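Local coordinates for protein malate synthase (Haloferax volcanii, PDB 3OYZ) that catalyses the magnesium-dependent condensation of acetyl-CoA with glyoxylate, and the hydrolysis that yields malate and CoA, in the glyoxylate cycle, at residues G118-E123 and S154-S159; L186-V191 and A227-Y232; D192-M197 and P207-L212. One frame throughout, in Å; residues are numbered along the deposited sequence.

Interaction 1 (G118-E123 and S154-S159); sequences GFVIPE and SVIIES. With MG (magnesium ion), chain D; PYR (pyruvic acid), chain C.
From Phe-119 to Ile-121 and from Ser-154 to Ile-156, two neighbouring parallel strands are joined by three backbone hydrogen bonds, with strand axes 4.5 Å apart and 16° from parallel. Ser-154 N gives to Phe-119 O, Ile-121 N to Ser-154 O, and Ile-156 N to Ile-121 O. Val-120 and Ser-154 pair on one face of the sheet; Ile-121 and Val-155 pair on the other. On the Val-120 face, Val-120 CG1, anti to the backbone N (chi1 169°), is thereby the branch that meets Ile-156 CD1 at 3.6 Å. Pro-122 CA packs on CG1 of the same isoleucine at 3.8 Å. A water bridges Phe-119 O and Ser-154 OG, and Ser-154 OG also bonds Leu-185 N on the next strand.

Beyond the strand ends, Glu-158 carries the contact. Its OE1 takes Glu-123 N through the anti lone pair at 2.9 Å, while its OE2 binds the magnesium ion at 2.1 Å. The carboxylates of Glu-123 and Glu-158 are stacked, their planes 27° apart, with the two OE1 atoms separated by 4.1 Å. A second water joins Glu-123 OE2 to Glu-158 O. These two strands belong to a beta-alpha-beta unit of the TIM barrel, with helix 127-143 between them.

The two like charges are probably tolerated because magnesium draws on one carboxylate and Arg-89 forms a salt bridge with the other. The bond from Glu-123 N helps fix the rotation of the Glu-158 carboxylate, with OE2 turned to the metal.

Interaction 2 (L186-V191 and A227-Y232); sequences LVDGEV and AVDGPY. With PYR (pyruvic acid), chain C; ACO (acetyl coenzyme *a), chain B.
Val-191 and Pro-231 meet beside the bound pyruvate and the acetyl group of acetyl-CoA. CG2 of Val-191 lies 4.1 Å from CG of Pro-231, and each of these carbons is 3.9 Å from the acetyl carbon CH3 of acetyl-CoA. CD of Pro-231 packs against the pyruvate methyl CB at 3.3 Å. Val-191 N donates a hydrogen bond of 2.8 Å to pyruvate OXT, so one residue offers a polar grip to the acid and an apolar branch to the acetyl group.

Behind this shell, Glu-190 reaches across to Asp-229 and Gly-230. Its chain bends at chi2 (90°), and OE1 comes within 3.2 Å of Gly-230 CA. Its OE2 stands 2.5 Å from Asp-229 OD1. At this distance one of the two acids probably holds a proton and donates it to the other. Both acids also form salt bridges with Arg-244, Glu-190 through OE2 and Asp-229 through OD2. Asp-229 OD1 is met from above its carboxylate plane by Gly-230 N, a bond between neighbouring residues of 227-232.

These groups lie at and just beyond the C-terminal ends of two adjacent parallel strands, 183-188 and 226-229. This is where a TIM barrel carries its active site. The strands are joined by Val-228 N to Leu-186 O and by Asp-188 N to Val-228 O. Val-187 and Val-228 lie side by side and point the same way, with their CG1 atoms 3.9 Å apart. Trp-257 of strand 255-258 packs on both Val-187 and Pro-231. Asp-188 OD1 turns to Thr-216 OG1 of helix 210-223, and Asn-248 holds Asp-229 OD2 as well.

Interaction 3 (D192-M197 and P207-L212); sequences DYTKDM and PAWPEL. With MG (magnesium ion), chain D; K (potassium ion), chain F; PYR (pyruvic acid), chain C.
The short helix 190-197, which follows a barrel strand and carries a magnesium ligand, packs its Tyr-193, Thr-194 and Met-197 against Pro-207, the N-cap residue Trp-209 and Leu-212, where helix 210-223 begins. Tyr-193 and Trp-209 form a T-shaped pair. The tyrosine edge points at the indole face, with planes 84° apart and Tyr-193 CE2 3.5 Å from Trp-209 CD2. With CG anti to the backbone N (chi1 -178°), the tyrosine ring is carried out toward helix 210-223. Leu-212 CD2 sits over the centre of the tyrosine ring in a CH-pi contact, 3.8 Å from the centroid. Met-197 CG covers the opposite face, toward the rim.

In the indole plane, Trp-209 NE1 donates an almost straight hydrogen bond (171°) of 3.2 Å to Thr-194 OG1. That hydroxyl also bonds Glu-190 O, one turn back in its helix. Pro-207 CD meets the same oxygen at 3.5 Å, and Pro-207 CB lies toward the rim of the indole face turned away from Tyr-193. Met-197 CB touches Trp-209 CH2 at 3.6 Å. An alanine in place of Trp-209 would probably open a gap beside the Tyr-193 edge and Met-197, and leave Thr-194 OG1 without its indole donor.

At the active-site end of the helix, Asp-192 OD2 binds magnesium at 1.9 Å, and Asp-192 N gives a hydrogen bond to pyruvate O. At the other end, Met-197 O binds a potassium ion shared with Ser-217, Ser-221 and Gly-252 of a second subunit. Lys-251 of that subunit packs on Met-197 and Trp-209. Helix 389-395 touches Asp-192 and Thr-194, and Tyr-193 OH bonds Glu-163 of helix 160-165.

Overall arrangement
The three contacts all border one active site. Interactions 1 and 2, with centres 10 Å apart, join through adjacent strands 152-157 and 183-188, where Ile-157 N lies 2.8 Å from Val-187 O and Ile-157 O lies 2.9 Å from Gly-189 N. Interactions 1 and 3 are 15 Å apart between centres but share the magnesium ion, which Glu-158 and Asp-192 both bind. Interaction 3 is nested in the chain loop closed by interaction 2. Both use helix 190-197, and Glu-190 CG meets Trp-209 CD1 at 3.7 Å. All three touch pyruvate. Interaction 2 adds contacts with the acetyl group, while interaction 3 extends from the metal to the potassium ion at the subunit interface.

Interaction 1 (G118-E123 and S154-S159)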
loop_
_atom_site.group_PDB
_atom_site.type_symbol
_atom_site.label_atom_id
_atom_site.label_comp_id
_atom_site.label_asym_id
_atom_site.label_seq_id
_atom_site.Cartn_x
_atom_site.Cartn_y
_atom_site.Cartn_z
ATOM N N GLY A 118 -12.922 -27.688 -6.938
ATOM C CA GLY A 118 -11.601 -27.516 -6.267
ATOM C C GLY A 118 -11.787 -27.336 -4.784
ATOM O O GLY A 118 -12.856 -27.674 -4.216
ATOM N N PHE A 119 -10.724 -26.932 -4.075
ATOM C CA PHE A 119 -10.793 -26.842 -2.634
ATOM C C PHE A 119 -10.140 -25.499 -2.256
ATOM O O PHE A 119 -9.336 -24.949 -3.037
ATOM C CB PHE A 119 -10.053 -27.996 -1.952
ATOM C CG PHE A 119 -10.761 -29.355 -2.041
ATOM C CD1 PHE A 119 -11.699 -29.685 -1.091
ATOM C CD2 PHE A 119 -10.512 -30.240 -3.091
ATOM C CE1 PHE A 119 -12.421 -30.880 -1.195
ATOM C CE2 PHE A 119 -11.153 -31.465 -3.164
ATOM C CZ PHE A 119 -12.165 -31.742 -2.217
ATOM N N VAL A 120 -10.479 -25.014 -1.071
ATOM C CA VAL A 120 -10.045 -23.734 -0.570
ATOM C C VAL A 120 -9.181 -24.098 0.644
ATOM O O VAL A 120 -9.570 -24.933 1.492
ATOM C CB VAL A 120 -11.223 -22.845 -0.137
ATOM C CG1 VAL A 120 -10.699 -21.610 0.627
ATOM C CG2 VAL A 120 -12.199 -22.507 -1.302
ATOM N N ILE A 121 -7.959 -23.533 0.655
ATOM C CA ILE A 121 -6.937 -23.736 1.675
ATOM C C ILE A 121 -6.671 -22.466 2.473
ATOM O O ILE A 121 -6.178 -21.417 1.969
ATOM C CB ILE A 121 -5.604 -24.292 1.000
ATOM C CG1 ILE A 121 -5.913 -25.427 0.018
ATOM C CG2 ILE A 121 -4.474 -24.679 1.995
ATOM C CD1 ILE A 121 -6.606 -26.707 0.641
ATOM N N PRO A 122 -6.935 -22.592 3.777
ATOM C CA PRO A 122 -6.787 -21.469 4.638
ATOM C C PRO A 122 -5.357 -21.436 5.215
ATOM O O PRO A 122 -4.617 -22.393 5.164
ATOM C CB PRO A 122 -7.765 -21.802 5.764
ATOM C CG PRO A 122 -7.509 -23.311 5.947
ATOM C CD PRO A 122 -7.555 -23.742 4.485
ATOM N N GLU A 123 -5.002 -20.319 5.802
ATOM C CA GLU A 123 -3.819 -20.125 6.643
ATOM C C GLU A 123 -2.458 -20.413 5.929
ATOM O O GLU A 123 -1.538 -20.857 6.618
ATOM C CB GLU A 123 -3.956 -20.972 7.930
ATOM C CG GLU A 123 -5.094 -20.564 8.856
ATOM C CD GLU A 123 -4.754 -19.320 9.633
ATOM O OE1 GLU A 123 -5.560 -18.966 10.487
ATOM O OE2 GLU A 123 -3.753 -18.605 9.378
ATOM N N SER A 154 -7.690 -22.697 -4.204
ATOM C CA SER A 154 -7.911 -21.294 -3.911
ATOM C C SER A 154 -7.254 -21.138 -2.563
ATOM O O SER A 154 -7.288 -22.101 -1.762
ATOM C CB SER A 154 -9.412 -20.903 -3.861
ATOM O OG SER A 154 -9.865 -20.973 -5.218
ATOM N N VAL A 155 -6.707 -19.956 -2.250
ATOM C CA VAL A 155 -6.087 -19.870 -0.942
ATOM C C VAL A 155 -6.687 -18.691 -0.227
ATOM O O VAL A 155 -7.038 -17.672 -0.823
ATOM C CB VAL A 155 -4.533 -19.705 -0.966
ATOM C CG1 VAL A 155 -3.926 -20.870 -1.727
ATOM C CG2 VAL A 155 -4.180 -18.415 -1.781
ATOM N N ILE A 156 -6.721 -18.753 1.101
ATOM C CA ILE A 156 -7.094 -17.600 1.879
ATOM C C ILE A 156 -5.802 -16.837 2.315
ATOM O O ILE A 156 -4.915 -17.471 2.871
ATOM C CB ILE A 156 -7.734 -18.038 3.214
ATOM C CG1 ILE A 156 -9.019 -18.884 3.004
ATOM C CG2 ILE A 156 -8.223 -16.739 3.929
ATOM C CD1 ILE A 156 -9.977 -18.398 1.994
ATOM N N ILE A 157 -5.673 -15.543 2.013
ATOM C CA ILE A 157 -4.495 -14.686 2.335
ATOM C C ILE A 157 -4.838 -14.127 3.685
ATOM O O ILE A 157 -5.679 -13.218 3.795
ATOM C CB ILE A 157 -4.352 -13.483 1.314
ATOM C CG1 ILE A 157 -4.288 -14.045 -0.153
ATOM C CG2 ILE A 157 -3.055 -12.679 1.676
ATOM C CD1 ILE A 157 -3.186 -15.138 -0.423
ATOM N N GLU A 158 -4.263 -14.705 4.738
ATOM C CA GLU A 158 -4.636 -14.232 6.059
ATOM C C GLU A 158 -3.439 -14.244 6.971
ATOM O O GLU A 158 -3.561 -14.419 8.198
ATOM C CB GLU A 158 -5.784 -15.077 6.665
ATOM C CG GLU A 158 -5.520 -16.545 6.789
ATOM C CD GLU A 158 -6.896 -17.266 7.009
ATOM O OE1 GLU A 158 -7.007 -18.433 6.651
ATOM O OE2 GLU A 158 -7.882 -16.625 7.387
ATOM N N SER A 159 -2.267 -14.022 6.351
ATOM C CA SER A 159 -1.055 -13.730 7.101
ATOM C C SER A 159 -0.171 -12.761 6.285
ATOM O O SER A 159 -0.260 -12.724 5.042
ATOM C CB SER A 159 -0.270 -15.016 7.300
ATOM O OG SER A 159 0.330 -15.651 6.174
HETATM MG MG MG D . -9.380 -17.310 8.755
HETATM C C PYR C . -10.797 -15.039 8.115
HETATM O O PYR C . -9.844 -15.453 8.859
HETATM O OXT PYR C . -11.058 -13.793 7.940
HETATM C CA PYR C . -11.473 -16.005 7.369
HETATM O O3 PYR C . -11.120 -17.257 7.447
HETATM C CB PYR C . -12.539 -15.601 6.421
HETATM O O HOH W 1 -10.487 -23.630 -5.407
HETATM O O HOH W 2 -3.178 -16.113 10.290
HETATM O O HOH W 3 -9.134 -19.183 8.108
HETATM O O HOH W 4 -11.186 -18.343 9.887
#

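Interaction 2 (L186-V191 and A227-Y232)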
loop_
_atom_site.group_PDB
_atom_site.type_symbol
_atom_site.label_atom_id
_atom_site.label_comp_id
_atom_site.label_asym_id
_atom_site.label_seq_id
_atom_site.Cartn_x
_atom_site.Cartn_y
_atom_site.Cartn_z
ATOM N N LEU A 186 -7.706 -15.941 -4.990
ATOM C CA LEU A 186 -6.890 -15.453 -3.880
ATOM C C LEU A 186 -7.876 -14.670 -3.055
ATOM O O LEU A 186 -8.409 -13.637 -3.512
ATOM C CB LEU A 186 -5.803 -14.480 -4.389
ATOM C CG LEU A 186 -4.913 -15.106 -5.482
ATOM C CD1 LEU A 186 -3.881 -13.968 -5.949
ATOM C CD2 LEU A 186 -4.289 -16.434 -4.930
ATOM N N VAL A 187 -8.088 -15.122 -1.820
ATOM C CA VAL A 187 -9.228 -14.567 -1.089
ATOM C C VAL A 187 -8.736 -13.966 0.193
ATOM O O VAL A 187 -8.094 -14.659 0.927
ATOM C CB VAL A 187 -10.261 -15.688 -0.697
ATOM C CG1 VAL A 187 -11.490 -15.110 -0.023
ATOM C CG2 VAL A 187 -10.662 -16.500 -1.916
ATOM N N ASP A 188 -8.999 -12.697 0.507
ATOM C CA ASP A 188 -8.547 -12.168 1.787
ATOM C C ASP A 188 -9.311 -12.748 2.974
ATOM O O ASP A 188 -10.535 -12.918 2.881
ATOM C CB ASP A 188 -8.683 -10.655 1.811
ATOM C CG ASP A 188 -7.635 -10.008 0.922
ATOM O OD1 ASP A 188 -6.598 -10.680 0.777
ATOM O OD2 ASP A 188 -7.853 -8.949 0.346
ATOM N N GLY A 189 -8.588 -12.970 4.069
ATOM C CA GLY A 189 -9.208 -13.377 5.305
ATOM C C GLY A 189 -8.922 -12.345 6.366
ATOM O O GLY A 189 -8.061 -12.553 7.187
ATOM N N GLU A 190 -9.696 -11.273 6.397
ATOM C CA GLU A 190 -9.382 -10.138 7.263
ATOM C C GLU A 190 -9.342 -10.472 8.747
ATOM O O GLU A 190 -8.628 -9.793 9.488
ATOM C CB GLU A 190 -10.280 -8.935 7.015
ATOM C CG GLU A 190 -9.824 -7.977 5.911
ATOM C CD GLU A 190 -10.356 -8.328 4.529
ATOM O OE1 GLU A 190 -10.781 -9.491 4.397
ATOM O OE2 GLU A 190 -10.298 -7.501 3.583
ATOM N N VAL A 191 -10.041 -11.524 9.164
ATOM C CA VAL A 191 -10.187 -11.774 10.600
ATOM C C VAL A 191 -8.891 -12.407 11.124
ATOM O O VAL A 191 -8.260 -11.862 12.027
ATOM C CB VAL A 191 -11.414 -12.635 10.962
ATOM C CG1 VAL A 191 -11.538 -12.590 12.476
ATOM C CG2 VAL A 191 -12.654 -12.015 10.352
ATOM N N ALA A 227 -9.407 -12.141 -7.505
ATOM C CA ALA A 227 -9.273 -11.611 -6.142
ATOM C C ALA A 227 -10.682 -11.510 -5.548
ATOM O O ALA A 227 -11.571 -11.044 -6.257
ATOM C CB ALA A 227 -8.664 -10.189 -6.151
ATOM N N VAL A 228 -10.890 -11.927 -4.298
ATOM C CA VAL A 228 -12.159 -11.886 -3.557
ATOM C C VAL A 228 -11.832 -11.307 -2.188
ATOM O O VAL A 228 -10.889 -11.706 -1.527
ATOM C CB VAL A 228 -12.728 -13.361 -3.351
ATOM C CG1 VAL A 228 -14.025 -13.425 -2.518
ATOM C CG2 VAL A 228 -12.885 -14.085 -4.717
ATOM N N ASP A 229 -12.657 -10.404 -1.677
ATOM C CA ASP A 229 -12.575 -9.903 -0.318
ATOM C C ASP A 229 -13.117 -10.875 0.743
ATOM O O ASP A 229 -13.918 -11.801 0.433
ATOM C CB ASP A 229 -13.192 -8.503 -0.211
ATOM C CG ASP A 229 -12.687 -7.743 1.029
ATOM O OD1 ASP A 229 -11.596 -8.057 1.566
ATOM O OD2 ASP A 229 -13.374 -6.818 1.494
ATOM N N GLY A 230 -12.741 -10.586 1.993
ATOM C CA GLY A 230 -12.983 -11.465 3.114
ATOM C C GLY A 230 -14.330 -11.094 3.714
ATOM O O GLY A 230 -15.057 -10.278 3.147
ATOM N N PRO A 231 -14.624 -11.664 4.890
ATOM C CA PRO A 231 -16.002 -11.577 5.388
ATOM C C PRO A 231 -16.357 -10.221 5.997
ATOM O O PRO A 231 -15.529 -9.509 6.581
ATOM C CB PRO A 231 -16.084 -12.714 6.391
ATOM C CG PRO A 231 -14.663 -12.880 6.830
ATOM C CD PRO A 231 -13.880 -12.746 5.552
ATOM N N TYR A 232 -17.591 -9.809 5.746
ATOM C CA TYR A 232 -18.076 -8.559 6.308
ATOM C C TYR A 232 -18.982 -8.993 7.472
ATOM O O TYR A 232 -20.134 -9.424 7.234
ATOM C CB TYR A 232 -18.830 -7.812 5.215
ATOM C CG TYR A 232 -19.247 -6.449 5.707
ATOM C CD1 TYR A 232 -18.381 -5.363 5.583
ATOM C CD2 TYR A 232 -20.515 -6.245 6.293
ATOM C CE1 TYR A 232 -18.719 -4.130 6.081
ATOM C CE2 TYR A 232 -20.906 -4.985 6.763
ATOM C CZ TYR A 232 -19.994 -3.939 6.623
ATOM O OH TYR A 232 -20.262 -2.690 7.102
HETATM C C PYR C . -10.797 -15.039 8.115
HETATM O O PYR C . -9.844 -15.453 8.859
HETATM O OXT PYR C . -11.058 -13.793 7.940
HETATM C CA PYR C . -11.473 -16.005 7.369
HETATM O O3 PYR C . -11.120 -17.257 7.447
HETATM C CB PYR C . -12.539 -15.601 6.421
HETATM N N1A ACO B . -25.268 -21.438 4.978
HETATM C C2A ACO B . -26.457 -22.057 4.849
HETATM N N3A ACO B . -27.565 -21.552 5.419
HETATM C C4A ACO B . -27.563 -20.419 6.167
HETATM C C5A ACO B . -26.271 -19.715 6.322
HETATM C C6A ACO B . -25.072 -20.314 5.705
HETATM N N6A ACO B . -23.898 -19.662 5.914
HETATM N N7A ACO B . -26.486 -18.637 7.087
HETATM C C8A ACO B . -27.799 -18.649 7.420
HETATM N N9A ACO B . -28.444 -19.669 6.837
HETATM C C1B ACO B . -29.912 -19.922 6.996
HETATM C C2B ACO B . -30.286 -19.598 8.437
HETATM O O2B ACO B . -30.046 -20.749 9.244
HETATM C C3B ACO B . -31.746 -19.203 8.330
HETATM O O3B ACO B . -32.403 -20.468 8.209
HETATM P P3B ACO B . -33.974 -20.788 8.586
HETATM O O7A ACO B . -34.549 -20.819 7.178
HETATM O O8A ACO B . -34.305 -19.605 9.472
HETATM O O9A ACO B . -33.989 -22.098 9.342
HETATM C C4B ACO B . -31.780 -18.472 6.998
HETATM O O4B ACO B . -30.733 -19.045 6.202
HETATM C C5B ACO B . -31.478 -16.987 7.161
HETATM O O5B ACO B . -30.465 -16.877 8.162
HETATM P P1A ACO B . -30.074 -15.474 8.835
HETATM O O1A ACO B . -31.132 -14.879 9.708
HETATM O O2A ACO B . -29.683 -14.610 7.672
HETATM O O3A ACO B . -28.783 -15.653 9.766
HETATM P P2A ACO B . -28.851 -16.365 11.199
HETATM O O4A ACO B . -29.712 -17.533 10.838
HETATM O O5A ACO B . -28.997 -15.273 12.238
HETATM O O6A ACO B . -27.354 -16.918 11.515
HETATM C CBP ACO B . -24.903 -17.031 11.332
HETATM C CCP ACO B . -26.148 -16.141 11.433
HETATM C CDP ACO B . -24.789 -17.948 12.549
HETATM C CEP ACO B . -23.697 -16.102 11.347
HETATM C CAP ACO B . -24.921 -17.936 10.094
HETATM O OAP ACO B . -25.281 -17.071 9.027
HETATM C C9P ACO B . -23.584 -18.568 9.763
HETATM O O9P ACO B . -23.139 -19.476 10.473
HETATM N N8P ACO B . -22.932 -18.065 8.702
HETATM C C7P ACO B . -21.647 -18.636 8.318
HETATM C C6P ACO B . -20.497 -18.254 9.262
HETATM C C5P ACO B . -19.234 -18.703 8.551
HETATM O O5P ACO B . -19.312 -19.231 7.443
HETATM N N4P ACO B . -18.092 -18.429 9.180
HETATM C C3P ACO B . -16.770 -18.730 8.658
HETATM C C2P ACO B . -16.426 -17.864 7.444
HETATM S S1P ACO B . -15.689 -16.474 8.251
HETATM C C ACO B . -14.101 -16.840 8.675
HETATM O O ACO B . -13.662 -17.973 8.719
HETATM C CH3 ACO B . -13.230 -15.686 9.065
#

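Interaction 3 (D192-M197 and P207-L212)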
loop_
_atom_site.group_PDB
_atom_site.type_symbol
_atom_site.label_atom_id
_atom_site.label_comp_id
_atom_site.label_asym_id
_atom_site.label_seq_id
_atom_site.Cartn_x
_atom_site.Cartn_y
_atom_site.Cartn_z
ATOM N N ASP A 192 -8.502 -13.546 10.571
ATOM C CA ASP A 192 -7.221 -14.121 10.965
ATOM C C ASP A 192 -6.036 -13.216 10.567
ATOM O O ASP A 192 -5.010 -13.193 11.263
ATOM C CB ASP A 192 -7.070 -15.470 10.289
ATOM C CG ASP A 192 -7.782 -16.598 11.071
ATOM O OD1 ASP A 192 -7.571 -16.578 12.296
ATOM O OD2 ASP A 192 -8.558 -17.377 10.456
ATOM N N TYR A 193 -6.214 -12.382 9.546
ATOM C CA TYR A 193 -5.126 -11.482 9.181
ATOM C C TYR A 193 -4.936 -10.430 10.248
ATOM O O TYR A 193 -3.815 -10.130 10.650
ATOM C CB TYR A 193 -5.498 -10.822 7.853
ATOM C CG TYR A 193 -4.438 -9.872 7.308
ATOM C CD1 TYR A 193 -3.338 -10.377 6.617
ATOM C CD2 TYR A 193 -4.576 -8.487 7.446
ATOM C CE1 TYR A 193 -2.353 -9.474 6.073
ATOM C CE2 TYR A 193 -3.638 -7.616 6.913
ATOM C CZ TYR A 193 -2.566 -8.107 6.185
ATOM O OH TYR A 193 -1.678 -7.139 5.728
ATOM N N THR A 194 -6.033 -9.877 10.767
ATOM C CA THR A 194 -5.987 -8.940 11.906
ATOM C C THR A 194 -5.227 -9.481 13.072
ATOM O O THR A 194 -4.409 -8.755 13.670
ATOM C CB THR A 194 -7.412 -8.605 12.395
ATOM O OG1 THR A 194 -8.008 -7.889 11.327
ATOM C CG2 THR A 194 -7.441 -7.657 13.671
ATOM N N LYS A 195 -5.497 -10.758 13.365
ATOM C CA LYS A 195 -4.794 -11.544 14.375
ATOM C C LYS A 195 -3.280 -11.596 14.107
ATOM O O LYS A 195 -2.422 -11.276 14.923
ATOM C CB LYS A 195 -5.405 -12.960 14.383
ATOM C CG LYS A 195 -4.598 -14.063 15.103
ATOM C CD LYS A 195 -5.225 -15.464 15.063
ATOM C CE LYS A 195 -5.149 -16.256 13.762
ATOM N NZ LYS A 195 -3.885 -15.993 13.022
ATOM N N ASP A 196 -2.956 -12.040 12.896
ATOM C CA ASP A 196 -1.553 -12.241 12.519
ATOM C C ASP A 196 -0.802 -10.927 12.535
ATOM O O ASP A 196 0.356 -10.892 12.918
ATOM C CB ASP A 196 -1.499 -12.976 11.147
ATOM C CG ASP A 196 -0.023 -13.304 10.724
ATOM O OD1 ASP A 196 0.543 -14.230 11.325
ATOM O OD2 ASP A 196 0.605 -12.639 9.857
ATOM N N MET A 197 -1.442 -9.827 12.124
ATOM C CA MET A 197 -0.847 -8.505 12.097
ATOM C C MET A 197 -0.858 -7.870 13.504
ATOM O O MET A 197 -0.157 -6.835 13.691
ATOM C CB MET A 197 -1.564 -7.595 11.059
ATOM C CG MET A 197 -1.459 -8.160 9.556
ATOM S SD MET A 197 0.274 -7.732 9.013
ATOM C CE MET A 197 -0.042 -6.031 8.514
ATOM N N PRO A 207 -10.262 -3.776 11.255
ATOM C CA PRO A 207 -9.747 -2.702 10.418
ATOM C C PRO A 207 -10.142 -2.928 8.926
ATOM O O PRO A 207 -10.412 -4.027 8.464
ATOM C CB PRO A 207 -8.199 -2.862 10.524
ATOM C CG PRO A 207 -7.972 -3.768 11.643
ATOM C CD PRO A 207 -9.223 -4.628 11.850
ATOM N N ALA A 208 -10.072 -1.890 8.117
ATOM C CA ALA A 208 -10.429 -1.960 6.705
ATOM C C ALA A 208 -9.347 -2.546 5.764
ATOM O O ALA A 208 -9.675 -3.023 4.656
ATOM C CB ALA A 208 -10.870 -0.546 6.279
ATOM N N TRP A 209 -8.084 -2.531 6.208
ATOM C CA TRP A 209 -6.901 -3.058 5.440
ATOM C C TRP A 209 -6.953 -2.775 3.941
ATOM O O TRP A 209 -6.872 -3.692 3.112
ATOM C CB TRP A 209 -6.860 -4.577 5.627
ATOM C CG TRP A 209 -6.706 -5.025 7.039
ATOM C CD1 TRP A 209 -7.560 -5.782 7.786
ATOM C CD2 TRP A 209 -5.523 -4.826 7.823
ATOM N NE1 TRP A 209 -6.977 -6.048 8.987
ATOM C CE2 TRP A 209 -5.722 -5.481 9.041
ATOM C CE3 TRP A 209 -4.295 -4.191 7.569
ATOM C CZ2 TRP A 209 -4.754 -5.472 10.068
ATOM C CZ3 TRP A 209 -3.308 -4.223 8.566
ATOM C CH2 TRP A 209 -3.561 -4.840 9.815
ATOM N N PRO A 210 -7.001 -1.490 3.567
ATOM C CA PRO A 210 -7.040 -1.205 2.120
ATOM C C PRO A 210 -5.855 -1.754 1.369
ATOM O O PRO A 210 -6.002 -2.215 0.242
ATOM C CB PRO A 210 -6.995 0.348 2.025
ATOM C CG PRO A 210 -6.639 0.839 3.412
ATOM C CD PRO A 210 -6.870 -0.285 4.422
ATOM N N GLU A 211 -4.661 -1.689 1.963
ATOM C CA GLU A 211 -3.458 -2.197 1.267
ATOM C C GLU A 211 -3.463 -3.688 1.040
ATOM O O GLU A 211 -3.018 -4.144 -0.027
ATOM C CB GLU A 211 -2.135 -1.858 1.981
ATOM C CG GLU A 211 -1.944 -0.346 2.199
ATOM C CD GLU A 211 -2.631 0.203 3.459
ATOM O OE1 GLU A 211 -3.387 -0.547 4.158
ATOM O OE2 GLU A 211 -2.457 1.419 3.720
ATOM N N LEU A 212 -4.002 -4.442 1.998
ATOM C CA LEU A 212 -4.130 -5.874 1.766
ATOM C C LEU A 212 -4.966 -6.155 0.522
ATOM O O LEU A 212 -4.604 -6.998 -0.271
ATOM C CB LEU A 212 -4.726 -6.599 2.972
ATOM C CG LEU A 212 -5.056 -8.063 2.777
ATOM C CD1 LEU A 212 -3.888 -9.006 2.387
ATOM C CD2 LEU A 212 -5.946 -8.633 3.901
HETATM MG MG MG D . -9.380 -17.310 8.755
HETATM K K K F . 2.378 -6.215 13.003
HETATM C C PYR C . -10.797 -15.039 8.115
HETATM O O PYR C . -9.844 -15.453 8.859
HETATM O OXT PYR C . -11.058 -13.793 7.940
HETATM C CA PYR C . -11.473 -16.005 7.369
HETATM O O3 PYR C . -11.120 -17.257 7.447
HETATM C CB PYR C . -12.539 -15.601 6.421
HETATM O O HOH W 4 -11.186 -18.343 9.887
HETATM O O HOH W 3 -9.134 -19.183 8.108
#